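Local coordinates for ribose transcriptional regulator (Enterococcus faecium DO, PDB 4RK1), which binds ribose and, as a member of the LacI family, probably regulates transcription by repressing its target genes as a DNA-binding protein, at residues B[13-16]-B[21-24]; B[93-98]-B[137-142]. One frame throughout, in Å; residues are numbered along the deposited sequence.

Contact 1 (B[13-16]-B[21-24]). With RIB (alpha-D-ribofuranose), chain K.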
ATOM      1  N   LEU B  13     -13.441  -4.420  -6.438  1.00 25.90           N
ATOM      2  CA  LEU B  13     -13.276  -5.453  -5.439  1.00 25.12           C
ATOM      3  C   LEU B  13     -11.908  -6.093  -5.594  1.00 29.57           C
ATOM      4  O   LEU B  13     -11.603  -6.666  -6.636  1.00 26.73           O
ATOM      5  CB  LEU B  13     -14.397  -6.496  -5.552  1.00 31.69           C
ATOM      6  CG  LEU B  13     -15.721  -6.127  -4.871  1.00 49.72           C
ATOM      7  CD1 LEU B  13     -16.301  -4.837  -5.418  1.00 43.58           C
ATOM      8  CD2 LEU B  13     -16.724  -7.262  -5.006  1.00 83.72           C
ATOM      9  N   VAL B  14     -11.078  -5.990  -4.560  1.00 25.97           N
ATOM     10  CA  VAL B  14      -9.733  -6.550  -4.611  1.00 23.82           C
ATOM     11  C   VAL B  14      -9.504  -7.529  -3.470  1.00 27.03           C
ATOM     12  O   VAL B  14     -10.174  -7.454  -2.451  1.00 28.37           O
ATOM     13  CB  VAL B  14      -8.626  -5.465  -4.583  1.00 27.58           C
ATOM     14  CG1 VAL B  14      -8.770  -4.510  -5.753  1.00 30.57           C
ATOM     15  CG2 VAL B  14      -8.626  -4.701  -3.268  1.00 29.80           C
ATOM     16  N   PRO B  15      -8.543  -8.450  -3.643  1.00 26.30           N
ATOM     17  CA  PRO B  15      -8.252  -9.416  -2.587  1.00 33.75           C
ATOM     18  C   PRO B  15      -7.504  -8.820  -1.393  1.00 29.65           C
ATOM     19  O   PRO B  15      -7.618  -9.342  -0.298  1.00 40.34           O
ATOM     20  CB  PRO B  15      -7.360 -10.469  -3.274  1.00 37.11           C
ATOM     21  CG  PRO B  15      -7.109 -10.001  -4.661  1.00 36.14           C
ATOM     22  CD  PRO B  15      -7.684  -8.626  -4.828  1.00 31.45           C
ATOM     23  N   ASP B  16      -6.744  -7.749  -1.607  1.00 30.45           N
ATOM     24  CA  ASP B  16      -5.806  -7.273  -0.592  1.00 35.30           C
ATOM     25  C   ASP B  16      -5.366  -5.831  -0.848  1.00 28.31           C
ATOM     26  O   ASP B  16      -4.388  -5.591  -1.556  1.00 28.71           O
ATOM     27  CB  ASP B  16      -4.585  -8.200  -0.583  1.00 35.67           C
ATOM     28  CG  ASP B  16      -3.533  -7.801   0.441  1.00 49.78           C
ATOM     29  OD1 ASP B  16      -3.792  -6.938   1.309  1.00 41.67           O
ATOM     30  OD2 ASP B  16      -2.429  -8.373   0.368  1.00 36.71           O
ATOM     31  N   PHE B  21       0.373  -3.494  -5.345  1.00 26.77           N
ATOM     32  CA  PHE B  21      -0.201  -3.872  -6.623  1.00 23.47           C
ATOM     33  C   PHE B  21      -1.654  -3.402  -6.735  1.00 25.42           C
ATOM     34  O   PHE B  21      -2.031  -2.791  -7.727  1.00 25.18           O
ATOM     35  CB  PHE B  21      -0.112  -5.399  -6.851  1.00 24.83           C
ATOM     36  CG  PHE B  21      -0.761  -5.842  -8.122  1.00 20.37           C
ATOM     37  CD1 PHE B  21      -0.064  -5.800  -9.321  1.00 29.29           C
ATOM     38  CD2 PHE B  21      -2.095  -6.231  -8.144  1.00 27.29           C
ATOM     39  CE1 PHE B  21      -0.675  -6.159 -10.508  1.00 24.87           C
ATOM     40  CE2 PHE B  21      -2.710  -6.587  -9.334  1.00 28.92           C
ATOM     41  CZ  PHE B  21      -1.990  -6.560 -10.518  1.00 25.45           C
ATOM     42  N   PHE B  22      -2.468  -3.680  -5.718  1.00 21.20           N
ATOM     43  CA  PHE B  22      -3.894  -3.372  -5.792  1.00 27.48           C
ATOM     44  C   PHE B  22      -4.199  -1.906  -5.559  1.00 24.08           C
ATOM     45  O   PHE B  22      -5.164  -1.393  -6.117  1.00 27.35           O
ATOM     46  CB  PHE B  22      -4.698  -4.269  -4.860  1.00 23.36           C
ATOM     47  CG  PHE B  22      -4.693  -5.691  -5.295  1.00 24.09           C
ATOM     48  CD1 PHE B  22      -5.332  -6.053  -6.466  1.00 29.89           C
ATOM     49  CD2 PHE B  22      -3.999  -6.650  -4.581  1.00 26.90           C
ATOM     50  CE1 PHE B  22      -5.297  -7.356  -6.912  1.00 28.45           C
ATOM     51  CE2 PHE B  22      -3.968  -7.960  -5.016  1.00 26.53           C
ATOM     52  CZ  PHE B  22      -4.607  -8.309  -6.184  1.00 26.74           C
ATOM     53  N   SER B  23      -3.373  -1.215  -4.775  1.00 25.40           N
ATOM     54  CA  SER B  23      -3.575   0.226  -4.614  1.00 25.57           C
ATOM     55  C   SER B  23      -3.143   0.969  -5.887  1.00 24.30           C
ATOM     56  O   SER B  23      -3.796   1.922  -6.295  1.00 25.90           O
ATOM     57  CB  SER B  23      -2.907   0.771  -3.346  1.00 28.05           C
ATOM     58  OG  SER B  23      -1.549   0.416  -3.270  1.00 27.62           O
ATOM     59  N   THR B  24      -2.086   0.512  -6.548  1.00 25.33           N
ATOM     60  CA  THR B  24      -1.705   1.106  -7.829  1.00 26.94           C
ATOM     61  C   THR B  24      -2.735   0.793  -8.916  1.00 33.84           C
ATOM     62  O   THR B  24      -3.007   1.639  -9.759  1.00 25.29           O
ATOM     63  CB  THR B  24      -0.297   0.668  -8.253  1.00 27.22           C
ATOM     64  OG1 THR B  24       0.644   1.181  -7.308  1.00 28.46           O
ATOM     65  CG2 THR B  24       0.050   1.195  -9.629  1.00 32.69           C
TER
HETATM   66  O5  RIB K 401       1.161  -8.922  -5.888  1.00 26.42           O
HETATM   67  C5  RIB K 401      -0.157  -9.426  -5.637  1.00 40.48           C
HETATM   68  C4  RIB K 401      -0.408 -10.477  -6.625  1.00 47.35           C
HETATM   69  O4  RIB K 401      -1.732 -11.018  -6.473  1.00 29.74           O
HETATM   70  C3  RIB K 401      -0.206  -9.703  -7.919  1.00 30.86           C
HETATM   71  O3  RIB K 401       0.859 -10.356  -8.584  1.00 25.07           O
HETATM   72  C2  RIB K 401      -1.567  -9.757  -8.581  1.00 27.04           C
HETATM   73  O2  RIB K 401      -1.502 -10.152  -9.942  1.00 25.62           O
HETATM   74  C1  RIB K 401      -2.449 -10.621  -7.654  1.00 39.62           C
HETATM   75  O1  RIB K 401      -3.031 -11.725  -8.320  1.00 27.69           O
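Pro15 lies over the ring of Phe22, and this pairing forms the middle of the contact between residues 13-16 and 21-24. It is a CH-pi interaction: Pro15 CD stands 3.6 Å from the centroid of the Phe22 ring, 21° off the ring normal, and CG follows it toward the rim at CZ. The opposite face of the Phe22 ring is taken by its own neighbour in sequence, since Phe21 brings its CD2 corner over the centre of that ring, so that one aromatic plate is held between a proline and the margin of a second ring. Apolar packing adds a further side. Val14 approaches the ring obliquely, with CG1 3.8 Å from Phe22 CD1 and CB equally near. Phe22 reaches all of them because its CG is anti to the carbonyl carbon (chi1 -68°), which directs the ring off the helix toward the strand end.

Polar contact is slight. The carbonyl oxygen Asp16 O comes obliquely to within 3.2 Å of Phe22 CD2, a packing contact, while Asp16 OD1 is hydrogen-bonded to Thr18 OG1.

Both phenylalanines belong to the ribose pocket. Phe21 lays a face against the sugar, C2 of the ribose being 3.5 Å from Phe21 CE2; Phe22 meets it obliquely, with CZ 3.5 Å from ribose C1.

The contact joins the first strand and helix of the beta-alpha-beta unit formed by strand 9-14, helix 20-33 and strand 39-44. Val14 bonds through its backbone to Cys43 and Ala45, Leu13 pairs likewise with Ile68 and Ala70, and Phe21 rests on Ile239 and Leu242 of helix 239-255.

Contact 2 (B[93-98]-B[137-142]). With RIB (alpha-D-ribofuranose), chain K.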
ATOM      1  N   LEU B  93     -10.726  -9.502 -13.762  1.00 25.33           N
ATOM      2  CA  LEU B  93      -9.310  -9.526 -14.009  1.00 26.62           C
ATOM      3  C   LEU B  93      -8.610 -10.255 -12.886  1.00 20.87           C
ATOM      4  O   LEU B  93      -9.226 -10.641 -11.890  1.00 25.46           O
ATOM      5  CB  LEU B  93      -8.761  -8.107 -14.110  1.00 27.38           C
ATOM      6  CG  LEU B  93      -8.842  -7.190 -12.893  1.00 28.10           C
ATOM      7  CD1 LEU B  93      -7.747  -6.140 -12.969  1.00 35.44           C
ATOM      8  CD2 LEU B  93     -10.184  -6.500 -12.784  1.00 33.54           C
ATOM      9  N   ASP B  94      -7.310 -10.426 -13.073  1.00 27.68           N
ATOM     10  CA  ASP B  94      -6.415 -10.850 -12.014  1.00 23.18           C
ATOM     11  C   ASP B  94      -6.809 -12.205 -11.424  1.00 20.84           C
ATOM     12  O   ASP B  94      -6.754 -13.194 -12.155  1.00 26.91           O
ATOM     13  CB  ASP B  94      -6.269  -9.749 -10.955  1.00 29.05           C
ATOM     14  CG  ASP B  94      -4.956  -9.855 -10.212  1.00 32.96           C
ATOM     15  OD1 ASP B  94      -3.898  -9.779 -10.870  1.00 30.79           O
ATOM     16  OD2 ASP B  94      -4.983 -10.055  -8.991  1.00 29.26           O
ATOM     17  N   GLN B  95      -7.209 -12.274 -10.151  1.00 24.10           N
ATOM     18  CA  GLN B  95      -7.527 -13.565  -9.529  1.00 29.65           C
ATOM     19  C   GLN B  95      -8.929 -14.084  -9.879  1.00 34.13           C
ATOM     20  O   GLN B  95      -9.241 -15.244  -9.612  1.00 28.60           O
ATOM     21  CB  GLN B  95      -7.348 -13.497  -8.000  1.00 29.17           C
ATOM     22  CG  GLN B  95      -5.980 -12.979  -7.563  1.00 28.49           C
ATOM     23  CD  GLN B  95      -5.678 -13.131  -6.075  1.00 30.92           C
ATOM     24  OE1 GLN B  95      -6.417 -13.763  -5.330  1.00 28.07           O
ATOM     25  NE2 GLN B  95      -4.567 -12.556  -5.644  1.00 26.92           N
ATOM     26  N   LYS B  96      -9.769 -13.236 -10.473  1.00 24.37           N
ATOM     27  CA  LYS B  96     -11.161 -13.607 -10.777  1.00 29.64           C
ATOM     28  C   LYS B  96     -11.307 -14.301 -12.139  1.00 29.05           C
ATOM     29  O   LYS B  96     -10.858 -13.777 -13.160  1.00 28.25           O
ATOM     30  CB  LYS B  96     -12.040 -12.356 -10.744  1.00 24.27           C
ATOM     31  CG  LYS B  96     -13.493 -12.572 -11.142  1.00 26.42           C
ATOM     32  CD  LYS B  96     -14.237 -13.396 -10.098  1.00 27.31           C
ATOM     33  CE  LYS B  96     -15.639 -13.741 -10.570  1.00 33.77           C
ATOM     34  NZ  LYS B  96     -15.645 -15.044 -11.262  1.00 32.69           N
ATOM     35  N   LYS B  97     -11.971 -15.457 -12.156  1.00 28.70           N
ATOM     36  CA  LYS B  97     -12.182 -16.219 -13.387  0.50 32.12           C
ATOM     37  C   LYS B  97     -13.181 -15.517 -14.299  1.00 34.60           C
ATOM     38  O   LYS B  97     -14.004 -14.727 -13.839  1.00 29.42           O
ATOM     39  CB  LYS B  97     -12.676 -17.641 -13.088  0.50 38.87           C
ATOM     40  CG  LYS B  97     -14.107 -17.737 -12.570  0.50 68.19           C
ATOM     41  CD  LYS B  97     -14.707 -19.112 -12.814  0.50 85.31           C
ATOM     42  CE  LYS B  97     -16.178 -19.139 -12.429  0.50 84.89           C
ATOM     43  NZ  LYS B  97     -16.963 -20.140 -13.205  0.50 49.21           N
ATOM     44  N   SER B  98     -13.113 -15.828 -15.583  1.00 29.13           N
ATOM     45  CA  SER B  98     -14.006 -15.236 -16.571  1.00 37.29           C
ATOM     46  C   SER B  98     -15.465 -15.606 -16.307  1.00 39.11           C
ATOM     47  O   SER B  98     -15.760 -16.623 -15.678  1.00 34.10           O
ATOM     48  CB  SER B  98     -13.566 -15.607 -17.994  1.00 47.75           C
ATOM     49  OG  SER B  98     -12.448 -14.799 -18.371  1.00 43.49           O
ATOM     50  N   PRO B 137      -4.038 -18.526  -6.435  1.00 31.64           N
ATOM     51  CA  PRO B 137      -5.070 -18.260  -7.434  1.00 30.22           C
ATOM     52  C   PRO B 137      -4.599 -18.659  -8.837  1.00 32.27           C
ATOM     53  O   PRO B 137      -3.404 -18.865  -9.051  1.00 29.28           O
ATOM     54  CB  PRO B 137      -5.285 -16.745  -7.321  1.00 34.40           C
ATOM     55  CG  PRO B 137      -3.999 -16.224  -6.795  1.00 34.14           C
ATOM     56  CD  PRO B 137      -3.463 -17.285  -5.885  1.00 30.08           C
ATOM     57  N   GLU B 138      -5.532 -18.767  -9.777  1.00 28.59           N
ATOM     58  CA  GLU B 138      -5.249 -19.329 -11.105  1.00 34.26           C
ATOM     59  C   GLU B 138      -4.202 -18.524 -11.890  1.00 29.45           C
ATOM     60  O   GLU B 138      -3.403 -19.094 -12.611  1.00 28.21           O
ATOM     61  CB  GLU B 138      -6.552 -19.473 -11.917  1.00 33.35           C
ATOM     62  CG  GLU B 138      -6.378 -19.843 -13.393  1.00 67.37           C
ATOM     63  CD  GLU B 138      -5.595 -21.130 -13.617  1.00107.45           C
ATOM     64  OE1 GLU B 138      -5.863 -22.122 -12.909  1.00 62.46           O
ATOM     65  OE2 GLU B 138      -4.717 -21.150 -14.512  1.00 56.87           O
ATOM     66  N   ASN B 139      -4.204 -17.206 -11.745  1.00 27.94           N
ATOM     67  CA  ASN B 139      -3.203 -16.387 -12.419  1.00 29.04           C
ATOM     68  C   ASN B 139      -1.799 -16.675 -11.889  1.00 25.84           C
ATOM     69  O   ASN B 139      -0.828 -16.747 -12.661  1.00 28.33           O
ATOM     70  CB  ASN B 139      -3.550 -14.886 -12.344  1.00 26.00           C
ATOM     71  CG  ASN B 139      -3.680 -14.365 -10.924  1.00 29.90           C
ATOM     72  OD1 ASN B 139      -4.222 -15.036 -10.050  1.00 28.20           O
ATOM     73  ND2 ASN B 139      -3.192 -13.144 -10.693  1.00 26.84           N
ATOM     74  N   VAL B 140      -1.700 -16.867 -10.577  1.00 28.19           N
ATOM     75  CA  VAL B 140      -0.433 -17.196  -9.949  1.00 27.09           C
ATOM     76  C   VAL B 140      -0.010 -18.596 -10.378  1.00 27.00           C
ATOM     77  O   VAL B 140       1.165 -18.840 -10.652  1.00 26.76           O
ATOM     78  CB  VAL B 140      -0.511 -17.058  -8.412  1.00 30.91           C
ATOM     79  CG1 VAL B 140       0.714 -17.653  -7.737  1.00 36.96           C
ATOM     80  CG2 VAL B 140      -0.649 -15.588  -8.024  1.00 29.33           C
ATOM     81  N   HIS B 141      -0.971 -19.515 -10.437  1.00 30.74           N
ATOM     82  CA  HIS B 141      -0.698 -20.872 -10.903  1.00 28.62           C
ATOM     83  C   HIS B 141      -0.104 -20.847 -12.315  1.00 33.08           C
ATOM     84  O   HIS B 141       0.828 -21.577 -12.609  1.00 27.83           O
ATOM     85  CB  HIS B 141      -1.982 -21.693 -10.880  1.00 28.84           C
ATOM     86  CG  HIS B 141      -1.842 -23.054 -11.479  1.00 35.66           C
ATOM     87  ND1 HIS B 141      -1.091 -24.050 -10.893  1.00 48.49           N
ATOM     88  CD2 HIS B 141      -2.366 -23.589 -12.608  1.00 50.61           C
ATOM     89  CE1 HIS B 141      -1.154 -25.139 -11.638  1.00 46.85           C
ATOM     90  NE2 HIS B 141      -1.922 -24.885 -12.684  1.00 51.28           N
ATOM     91  N   ALA B 142      -0.638 -19.990 -13.182  1.00 28.19           N
ATOM     92  CA  ALA B 142      -0.136 -19.889 -14.541  1.00 26.77           C
ATOM     93  C   ALA B 142       1.318 -19.411 -14.575  1.00 27.91           C
ATOM     94  O   ALA B 142       2.082 -19.844 -15.439  1.00 27.16           O
ATOM     95  CB  ALA B 142      -1.024 -18.986 -15.379  1.00 31.84           C
TER
HETATM   96  O5  RIB K 401       1.161  -8.922  -5.888  1.00 26.42           O
HETATM   97  C5  RIB K 401      -0.157  -9.426  -5.637  1.00 40.48           C
HETATM   98  C4  RIB K 401      -0.408 -10.477  -6.625  1.00 47.35           C
HETATM   99  O4  RIB K 401      -1.732 -11.018  -6.473  1.00 29.74           O
HETATM  100  C3  RIB K 401      -0.206  -9.703  -7.919  1.00 30.86           C
HETATM  101  O3  RIB K 401       0.859 -10.356  -8.584  1.00 25.07           O
HETATM  102  C2  RIB K 401      -1.567  -9.757  -8.581  1.00 27.04           C
HETATM  103  O2  RIB K 401      -1.502 -10.152  -9.942  1.00 25.62           O
HETATM  104  C1  RIB K 401      -2.449 -10.621  -7.654  1.00 39.62           C
HETATM  105  O1  RIB K 401      -3.031 -11.725  -8.320  1.00 27.69           O
HETATM  106  O   HOH W   1      -8.124 -17.681  -9.045  1.00 32.57           O
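Asp94, Gln95 and Asn139 converge from the two segments on one hydroxyl of the ribose, O1. The sugar donates from O1 to Asp94 OD2 at 2.7 Å, while the same oxygen accepts from Asn139 ND2 at 2.8 Å through a nearly straight bond of 164°. A longer bond arrives from Gln95 NE2, whose second bond, to the ring oxygen O4, is weak. Asp94 also takes the O2 hydroxyl, with OD1 2.6 Å from ribose O2, so the carboxylate spans two neighbouring hydroxyls and is fixed against rotation. Asn139 ND2 also lies near Asp94 OD1, but at an angle too poor for a bond; the sugar itself links the two residues.

Behind this first shell the side chains brace one another. Asn139 holds CG between its backbone N and carbonyl carbon (chi1 58°), which lifts the amide from the helix toward the loop. Its buried OD1 has no polar partner in the model and sits 3.7 Å from Gln95 CG. The amide planes of Gln95 and Asn139 are 42° apart. Pro137, at the N-cap position, supports the Gln95 amide, with Pro137 CG 3.6 Å from Gln95 CD.

Farther out, a water donates to Gln95 O at 2.7 Å and accepts from Glu138 N at 2.9 Å, joining the loop to the helix. A type II' turn from Leu93 to Lys96 presents Asp94 and Gln95 at its corners.

The turn begins at the end of strand 90-93; Leu93 bonds through its backbone to Ile69, and Gln95 to Ala70. In this two-lobed LacI-family fold that strand belongs to the N-terminal lobe, whereas helix 138-153, which also supplies Arg143 to the ribose, follows strand 128-133 of the C-terminal lobe. The contact thus crosses the sugar cleft, and both lobes hold O1.

From the N terminus, strand 9-14 runs to its end and the chain turns within a few residues into helix 20-33, so contact 1 closes a short loop early in the fold. Strand 39-44 and the strands 66-69 and 90-93 follow before the loop 93-98 begins. Contact 2 then closes a longer loop, from there to the start of helix 138-153. The two contacts are in series, neither enclosing nor crossing the other. They nonetheless meet in space: Phe22 CZ packs 3.3 Å from Asp94 OD2, and Pro15 lies against Gln95. Contact 1 lies within the N-terminal lobe, contact 2 joins that lobe to the C-terminal one, and both face the same ribose in the cleft.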